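Local coordinates for HTH-type transcriptional regulator PrpR (Mycobacterium tuberculosis, PDB 6D2S), which controls, as an activator and repressor, transcription of enzymes that break down short-chain fatty acids through the glyoxylate and methylcitrate cycles, at residues R27-T30 against R35-G38; I41-L46 against T93-V98; L76-W81 against G85-Q90. All coordinates share one frame; numbering follows the deposited sequence.

Interaction 1: residues R27-T30 against R35-G38; sequences RMFT and RTGG. With EDO (1,2-ethanediol), chain H.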
loop_
_atom_site.group_PDB
_atom_site.type_symbol
_atom_site.label_atom_id
_atom_site.label_comp_id
_atom_site.label_asym_id
_atom_site.label_seq_id
_atom_site.Cartn_x
_atom_site.Cartn_y
_atom_site.Cartn_z
ATOM N N ARG A 27 6.314 12.210 10.330
ATOM C CA ARG A 27 6.789 12.931 11.508
ATOM C C ARG A 27 6.829 12.023 12.731
ATOM O O ARG A 27 7.771 12.093 13.532
ATOM C CB ARG A 27 5.916 14.165 11.751
ATOM C CG ARG A 27 6.060 15.204 10.635
ATOM C CD ARG A 27 5.303 16.506 10.897
ATOM N NE ARG A 27 3.860 16.369 10.705
ATOM C CZ ARG A 27 3.057 17.370 10.356
ATOM N NH1 ARG A 27 3.557 18.579 10.144
ATOM N NH2 ARG A 27 1.756 17.158 10.208
ATOM N N MET A 28 5.832 11.149 12.887
ATOM C CA MET A 28 5.856 10.249 14.034
ATOM C C MET A 28 7.010 9.259 13.931
ATOM O O MET A 28 7.684 8.976 14.929
ATOM C CB MET A 28 4.523 9.514 14.168
ATOM C CG MET A 28 4.357 8.835 15.511
ATOM S SD MET A 28 2.742 8.051 15.635
ATOM C CE MET A 28 1.681 9.391 15.110
ATOM N N PHE A 29 7.244 8.722 12.729
ATOM C CA PHE A 29 8.392 7.851 12.491
ATOM C C PHE A 29 9.693 8.546 12.883
ATOM O O PHE A 29 10.517 7.985 13.616
ATOM C CB PHE A 29 8.401 7.435 11.013
ATOM C CG PHE A 29 9.519 6.489 10.625
ATOM C CD1 PHE A 29 10.819 6.949 10.452
ATOM C CD2 PHE A 29 9.246 5.148 10.373
ATOM C CE1 PHE A 29 11.842 6.083 10.064
ATOM C CE2 PHE A 29 10.259 4.271 9.993
ATOM C CZ PHE A 29 11.564 4.744 9.837
ATOM N N THR A 30 9.874 9.790 12.426
ATOM C CA THR A 30 11.127 10.510 12.640
ATOM C C THR A 30 11.273 10.963 14.089
ATOM O O THR A 30 12.337 10.788 14.700
ATOM C CB THR A 30 11.199 11.711 11.690
ATOM O OG1 THR A 30 11.132 11.245 10.338
ATOM C CG2 THR A 30 12.503 12.486 11.898
ATOM N N ARG A 35 13.837 3.445 12.882
ATOM C CA ARG A 35 14.750 3.142 11.794
ATOM C C ARG A 35 14.196 1.956 11.023
ATOM O O ARG A 35 13.618 1.037 11.611
ATOM C CB ARG A 35 16.162 2.831 12.309
ATOM C CG ARG A 35 16.229 1.631 13.234
ATOM C CD ARG A 35 17.633 1.438 13.790
ATOM N NE ARG A 35 18.599 1.123 12.740
ATOM C CZ ARG A 35 19.905 0.988 12.942
ATOM N NH1 ARG A 35 20.411 1.142 14.158
ATOM N NH2 ARG A 35 20.708 0.700 11.925
ATOM N N THR A 36 14.351 1.997 9.701
ATOM C CA THR A 36 13.893 0.895 8.869
ATOM C C THR A 36 14.523 -0.417 9.326
ATOM O O THR A 36 15.693 -0.466 9.713
ATOM C CB THR A 36 14.225 1.180 7.400
ATOM O OG1 THR A 36 13.473 2.324 6.969
ATOM C CG2 THR A 36 13.861 -0.011 6.524
ATOM N N GLY A 37 13.721 -1.480 9.329
ATOM C CA GLY A 37 14.202 -2.762 9.812
ATOM C C GLY A 37 13.751 -3.079 11.224
ATOM O O GLY A 37 14.101 -2.369 12.172
ATOM N N GLY A 38 12.979 -4.150 11.380
ATOM C CA GLY A 38 12.466 -4.485 12.695
ATOM C C GLY A 38 11.470 -3.476 13.226
ATOM O O GLY A 38 11.426 -3.234 14.438
HETATM C C1 EDO H . 9.884 -4.519 9.182
HETATM O O1 EDO H . 10.532 -3.353 9.607
HETATM C C2 EDO H . 10.856 -5.498 8.520
HETATM O O2 EDO H . 11.830 -5.944 9.424
#
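Phe29 reaches from the last turns of helix 19-31 to the backbone joining Arg35 and Thr36, so that the helix touches the loop that follows it. The setting is a helix-loop-helix connection: residues 35-38 lead from this helix into helix 39-51, which Gly38 precedes as N-cap. With CG anti to the backbone N (chi1 -178°), the phenyl ring extends outward and presents its far end, CZ, to the loop. Thr36 N lies at the ring edge, near its plane, 3.9 Å from CZ. The carbonyl carbon of Arg35 is 4.0 Å from the same CZ atom, so what meets the ring is largely the peptide unit itself, in van der Waals contact. A large flat side chain suits this place because it can touch Met34, Leu39 and Pro137 as well as the loop backbone. Arg35 contributes its main chain; its CB points away from the helix, and a long charged side chain is at home on that exposed side. Its carbonyl O is hydrogen-bonded to Gln42 of the next helix. Thr36 brings both its N and its side chain up to the ring, OG1 lying 4.2 Å from Phe29 CZ, but that hydroxyl is bonded to Glu140 of helix 138-147. Gly37, at phi 101°, adopts a backbone shape in which a CB would press against the preceding carbonyl O. A 1,2-ethanediol, probably from the crystallisation liquor, occupies N-H groups at the start of helix 39-51: it bonds Leu39 N, and its O2 accepts from Gly38 N at 2.9 Å with an N-H...O angle of 162°.

Interaction 2: residues I41-L46 against T93-V98; sequences IQLAEL and TQLALV
Leu95 sends a single methyl, CD2, against two leucines of the facing helix. It lies 4.1 Å from Leu43 CD2 and 4.2 Å from Leu46 CD2, both ordinary apolar distances. The latter two methyls are themselves 4.3 Å apart, so the three carbons form a nearly equilateral triangle. Leu43 and Leu46, three residues apart, project from the same side of helix 39-51, and each side chain crosses that of Leu95 at about a right angle. The torsion of Leu95 explains its reach: CG stands anti to the backbone N (chi1 164°), carrying CD2 across to the facing helix. Branched aliphatic chains suit the site, since their methyls meet one another without bringing in a polar group. Helix 84-99 belongs to the IrrE N-terminal-like domain, of the peptidase MA clan, and helix 39-51 packs against it. Helix 84-99 probably corresponds to the helix that carries the zinc-binding HEXXH motif in M78 peptidases; Thr93 to Leu97 would occupy its place, lacking both histidines and the glutamate. Around the leucines, Met47 and Phe51 pack on Leu95, Phe134 on Leu43, and Met34 on Leu46, extending the apolar cluster. On the same helix as Leu95, the small Ala96 lets Phe130 of helix 116-135 come close, and two residues before Leu95 the hydroxyl OG1 of Thr93 is hydrogen-bonded to Phe89 O.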
loop_
_atom_site.group_PDB
_atom_site.type_symbol
_atom_site.label_atom_id
_atom_site.label_comp_id
_atom_site.label_asym_id
_atom_site.label_seq_id
_atom_site.Cartn_x
_atom_site.Cartn_y
_atom_site.Cartn_z
ATOM N N ILE A 41 8.913 -4.464 16.262
ATOM C CA ILE A 41 9.303 -4.292 17.658
ATOM C C ILE A 41 9.271 -2.820 18.048
ATOM O O ILE A 41 8.864 -2.464 19.160
ATOM C CB ILE A 41 10.704 -4.896 17.895
ATOM C CG1 ILE A 41 10.812 -6.275 17.238
ATOM C CG2 ILE A 41 11.005 -4.970 19.384
ATOM C CD1 ILE A 41 9.784 -7.277 17.740
ATOM N N GLN A 42 9.750 -1.946 17.159
ATOM C CA GLN A 42 9.786 -0.519 17.460
ATOM C C GLN A 42 8.382 0.053 17.611
ATOM O O GLN A 42 8.130 0.882 18.496
ATOM C CB GLN A 42 10.543 0.218 16.358
ATOM C CG GLN A 42 12.002 -0.232 16.219
ATOM C CD GLN A 42 12.676 0.441 15.038
ATOM O OE1 GLN A 42 12.844 1.658 15.030
ATOM N NE2 GLN A 42 13.026 -0.340 14.019
ATOM N N LEU A 43 7.462 -0.358 16.734
ATOM C CA LEU A 43 6.078 0.088 16.850
ATOM C C LEU A 43 5.437 -0.421 18.133
ATOM O O LEU A 43 4.631 0.284 18.749
ATOM C CB LEU A 43 5.273 -0.373 15.633
ATOM C CG LEU A 43 5.289 0.641 14.482
ATOM C CD1 LEU A 43 4.917 -0.026 13.163
ATOM C CD2 LEU A 43 4.315 1.780 14.793
ATOM N N ALA A 44 5.751 -1.651 18.537
ATOM C CA ALA A 44 5.206 -2.155 19.798
ATOM C C ALA A 44 5.644 -1.282 20.970
ATOM O O ALA A 44 4.861 -1.023 21.894
ATOM C CB ALA A 44 5.643 -3.608 20.022
ATOM N N GLU A 45 6.900 -0.830 20.951
ATOM C CA GLU A 45 7.389 0.079 21.982
ATOM C C GLU A 45 6.654 1.414 21.934
ATOM O O GLU A 45 6.242 1.940 22.974
ATOM C CB GLU A 45 8.900 0.288 21.818
ATOM C CG GLU A 45 9.541 1.118 22.914
ATOM C CD GLU A 45 11.041 1.279 22.722
ATOM O OE1 GLU A 45 11.508 2.428 22.565
ATOM O OE2 GLU A 45 11.752 0.251 22.722
ATOM N N LEU A 46 6.499 1.988 20.733
ATOM C CA LEU A 46 5.755 3.239 20.604
ATOM C C LEU A 46 4.328 3.087 21.126
ATOM O O LEU A 46 3.827 3.947 21.864
ATOM C CB LEU A 46 5.753 3.695 19.139
ATOM C CG LEU A 46 4.991 4.959 18.747
ATOM C CD1 LEU A 46 5.478 6.139 19.559
ATOM C CD2 LEU A 46 5.155 5.237 17.247
ATOM N N THR A 93 -1.600 0.231 11.545
ATOM C CA THR A 93 -3.014 0.425 11.236
ATOM C C THR A 93 -3.801 0.723 12.503
ATOM O O THR A 93 -4.582 1.680 12.549
ATOM C CB THR A 93 -3.583 -0.796 10.510
ATOM O OG1 THR A 93 -2.943 -0.934 9.238
ATOM C CG2 THR A 93 -5.098 -0.621 10.267
ATOM N N GLN A 94 -3.563 -0.055 13.571
ATOM C CA GLN A 94 -4.240 0.211 14.839
ATOM C C GLN A 94 -3.804 1.546 15.436
ATOM O O GLN A 94 -4.616 2.248 16.053
ATOM C CB GLN A 94 -3.979 -0.928 15.833
ATOM C CG GLN A 94 -4.878 -0.870 17.065
ATOM C CD GLN A 94 -6.330 -1.080 16.698
ATOM O OE1 GLN A 94 -7.229 -0.381 17.190
ATOM N NE2 GLN A 94 -6.573 -2.049 15.825
ATOM N N LEU A 95 -2.529 1.917 15.257
ATOM C CA LEU A 95 -2.056 3.216 15.729
ATOM C C LEU A 95 -2.856 4.349 15.094
ATOM O O LEU A 95 -3.228 5.321 15.768
ATOM C CB LEU A 95 -0.564 3.378 15.415
ATOM C CG LEU A 95 0.053 4.790 15.469
ATOM C CD1 LEU A 95 -0.187 5.465 16.790
ATOM C CD2 LEU A 95 1.562 4.730 15.168
ATOM N N ALA A 96 -3.150 4.227 13.803
ATOM C CA ALA A 96 -3.990 5.227 13.149
ATOM C C ALA A 96 -5.390 5.233 13.736
ATOM O O ALA A 96 -5.952 6.297 14.008
ATOM C CB ALA A 96 -4.056 4.968 11.641
ATOM N N LEU A 97 -5.984 4.053 13.907
ATOM C CA LEU A 97 -7.344 3.985 14.430
ATOM C C LEU A 97 -7.458 4.602 15.823
ATOM O O LEU A 97 -8.488 5.211 16.140
ATOM C CB LEU A 97 -7.815 2.525 14.430
ATOM C CG LEU A 97 -7.996 1.926 13.026
ATOM C CD1 LEU A 97 -8.316 0.423 13.079
ATOM C CD2 LEU A 97 -9.070 2.676 12.245
ATOM N N VAL A 98 -6.416 4.492 16.659
ATOM C CA VAL A 98 -6.522 4.962 18.043
ATOM C C VAL A 98 -5.901 6.340 18.246
ATOM O O VAL A 98 -6.342 7.099 19.117
ATOM C CB VAL A 98 -5.902 3.958 19.043
ATOM C CG1 VAL A 98 -6.544 2.576 18.906
ATOM C CG2 VAL A 98 -4.383 3.906 18.914
#

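Interaction 3: residues L76-W81 against G85-Q90; sequences LRVAHW and GQRAFQ
An apolar strand-on-helix contact, closed at one end by a hydrogen bond from Arg87 to His80, joins the middle strand of the three-stranded mixed sheet to the helix that follows it. Val78 CG1 lies on the helix backbone, 3.9 Å from Arg87 CA and 4.1 Å from Gln90 CB. Beta-branched valine suits a strand, and its compact methyl can lie against the helix backbone. Leu76, two residues earlier on the same strand face, adds its CD2 beside Gln90 O. The connection is a strand-turn-helix unit of the alpha/beta IrrE-like domain: the chain reverses after His80, and the axes of 76-79 and 85-90 run nearly antiparallel at 150°, 8.6 Å apart. Arg87 stretches back along the turn, its chain extended from CG to NE, and NH2 donates to His80 O at 2.9 Å, with the oxygen near the guanidinium plane and an N-H...O angle of 152°. Its NE is hydrogen-bonded to Leu82 O, so two main-chain carbonyls hold the guanidinium on the turn. Gln90, bent at chi2 (-55°), turns its amide away from the strand; NE2 reaches Gln86 OE1 at 3.3 Å, and OE1 is hydrogen-bonded to Arg67.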
loop_
_atom_site.group_PDB
_atom_site.type_symbol
_atom_site.label_atom_id
_atom_site.label_comp_id
_atom_site.label_asym_id
_atom_site.label_seq_id
_atom_site.Cartn_x
_atom_site.Cartn_y
_atom_site.Cartn_z
ATOM N N LEU A 76 -3.406 -5.245 21.791
ATOM C CA LEU A 76 -3.546 -5.526 20.367
ATOM C C LEU A 76 -2.873 -6.863 20.092
ATOM O O LEU A 76 -1.652 -6.985 20.234
ATOM C CB LEU A 76 -2.919 -4.431 19.506
ATOM C CG LEU A 76 -2.950 -4.744 18.003
ATOM C CD1 LEU A 76 -4.387 -4.778 17.485
ATOM C CD2 LEU A 76 -2.121 -3.731 17.215
ATOM N N ARG A 77 -3.666 -7.860 19.707
ATOM C CA ARG A 77 -3.128 -9.144 19.275
ATOM C C ARG A 77 -2.876 -9.119 17.773
ATOM O O ARG A 77 -3.718 -8.650 17.000
ATOM C CB ARG A 77 -4.092 -10.274 19.645
ATOM C CG ARG A 77 -4.109 -10.531 21.137
ATOM C CD ARG A 77 -5.354 -11.297 21.543
ATOM N NE ARG A 77 -5.407 -12.619 20.929
ATOM C CZ ARG A 77 -6.532 -13.208 20.533
ATOM N NH1 ARG A 77 -7.698 -12.581 20.667
ATOM N NH2 ARG A 77 -6.496 -14.421 19.996
ATOM N N VAL A 78 -1.713 -9.606 17.368
ATOM C CA VAL A 78 -1.275 -9.576 15.983
ATOM C C VAL A 78 -0.915 -11.001 15.598
ATOM O O VAL A 78 -0.251 -11.704 16.366
ATOM C CB VAL A 78 -0.077 -8.623 15.785
ATOM C CG1 VAL A 78 0.433 -8.686 14.341
ATOM C CG2 VAL A 78 -0.470 -7.198 16.171
ATOM N N ALA A 79 -1.375 -11.429 14.421
ATOM C CA ALA A 79 -1.261 -12.828 14.022
ATOM C C ALA A 79 0.195 -13.270 13.915
ATOM O O ALA A 79 1.010 -12.617 13.261
ATOM C CB ALA A 79 -1.960 -13.053 12.677
ATOM N N HIS A 80 0.495 -14.421 14.518
ATOM C CA HIS A 80 1.862 -14.941 14.553
ATOM C C HIS A 80 2.359 -15.368 13.177
ATOM O O HIS A 80 3.572 -15.384 12.941
ATOM C CB HIS A 80 1.931 -16.128 15.520
ATOM C CG HIS A 80 1.375 -17.393 14.946
ATOM N ND1 HIS A 80 0.048 -17.536 14.601
ATOM C CD2 HIS A 80 1.977 -18.560 14.611
ATOM C CE1 HIS A 80 -0.148 -18.741 14.096
ATOM N NE2 HIS A 80 1.006 -19.384 14.094
ATOM N N TRP A 81 1.460 -15.738 12.266
ATOM C CA TRP A 81 1.918 -16.188 10.957
ATOM C C TRP A 81 2.329 -15.039 10.041
ATOM O O TRP A 81 2.770 -15.296 8.915
ATOM C CB TRP A 81 0.843 -17.045 10.277
ATOM C CG TRP A 81 -0.522 -16.430 10.205
ATOM C CD1 TRP A 81 -1.523 -16.543 11.124
ATOM C CD2 TRP A 81 -1.042 -15.613 9.144
ATOM N NE1 TRP A 81 -2.634 -15.846 10.702
ATOM C CE2 TRP A 81 -2.362 -15.265 9.493
ATOM C CE3 TRP A 81 -0.517 -15.147 7.935
ATOM C CZ2 TRP A 81 -3.167 -14.468 8.674
ATOM C CZ3 TRP A 81 -1.316 -14.364 7.120
ATOM C CH2 TRP A 81 -2.627 -14.031 7.495
ATOM N N GLY A 85 7.214 -7.387 8.551
ATOM C CA GLY A 85 6.650 -6.248 7.848
ATOM C C GLY A 85 5.145 -6.162 7.999
ATOM O O GLY A 85 4.590 -5.074 8.188
ATOM N N GLN A 86 4.458 -7.306 7.907
ATOM C CA GLN A 86 3.006 -7.294 8.082
ATOM C C GLN A 86 2.608 -7.125 9.541
ATOM O O GLN A 86 1.576 -6.510 9.824
ATOM C CB GLN A 86 2.377 -8.569 7.514
ATOM C CG GLN A 86 1.718 -8.348 6.153
ATOM C CD GLN A 86 0.722 -7.181 6.153
ATOM O OE1 GLN A 86 -0.376 -7.271 6.717
ATOM N NE2 GLN A 86 1.112 -6.080 5.521
ATOM N N ARG A 87 3.387 -7.672 10.478
ATOM C CA ARG A 87 3.155 -7.335 11.881
ATOM C C ARG A 87 3.194 -5.824 12.080
ATOM O O ARG A 87 2.298 -5.238 12.694
ATOM C CB ARG A 87 4.191 -8.022 12.773
ATOM C CG ARG A 87 4.074 -9.541 12.776
ATOM C CD ARG A 87 5.134 -10.195 13.659
ATOM N NE ARG A 87 5.038 -11.653 13.599
ATOM C CZ ARG A 87 5.656 -12.484 14.437
ATOM N NH1 ARG A 87 6.412 -12.001 15.414
ATOM N NH2 ARG A 87 5.506 -13.799 14.309
ATOM N N ALA A 88 4.237 -5.174 11.562
ATOM C CA ALA A 88 4.324 -3.722 11.664
ATOM C C ALA A 88 3.117 -3.057 11.017
ATOM O O ALA A 88 2.548 -2.103 11.570
ATOM C CB ALA A 88 5.612 -3.224 11.005
ATOM N N PHE A 89 2.719 -3.542 9.837
ATOM C CA PHE A 89 1.579 -2.948 9.137
ATOM C C PHE A 89 0.313 -2.998 9.989
ATOM O O PHE A 89 -0.435 -2.013 10.072
ATOM C CB PHE A 89 1.367 -3.664 7.801
ATOM C CG PHE A 89 0.385 -2.977 6.899
ATOM C CD1 PHE A 89 0.822 -2.049 5.960
ATOM C CD2 PHE A 89 -0.955 -3.288 6.968
ATOM C CE1 PHE A 89 -0.080 -1.431 5.112
ATOM C CE2 PHE A 89 -1.875 -2.666 6.132
ATOM C CZ PHE A 89 -1.436 -1.743 5.207
ATOM N N GLN A 90 0.069 -4.131 10.643
ATOM C CA GLN A 90 -1.103 -4.250 11.506
ATOM C C GLN A 90 -1.033 -3.285 12.682
ATOM O O GLN A 90 -2.040 -2.673 13.049
ATOM C CB GLN A 90 -1.233 -5.683 12.020
ATOM C CG GLN A 90 -1.539 -6.682 10.934
ATOM C CD GLN A 90 -2.785 -6.307 10.150
ATOM O OE1 GLN A 90 -3.843 -6.064 10.731
ATOM N NE2 GLN A 90 -2.667 -6.278 8.825
#

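Overall arrangement
The three contacts join up through interaction 2. Interactions 1 and 2 have centres about 11 Å apart: the loop of interaction 1 leads directly into helix 39-51, which carries one half of interaction 2, and Gln42 NE2 lies 2.8 Å from Arg35 O. Met28, the residue before Phe29, brings SD to 3.6 Å from Leu95 CD2. Interactions 2 and 3, about 10 Å apart between centres, use successive parts of helix 84-99, and interaction 3 is nested within the chain loop closed by interaction 2. They meet where Leu43 CD1 packs 3.5 Å from Ala88 O. Interactions 1 and 3 do not touch. A bound calcium ion lies about 11 Å from the Gln90 side chain, too far for coordination.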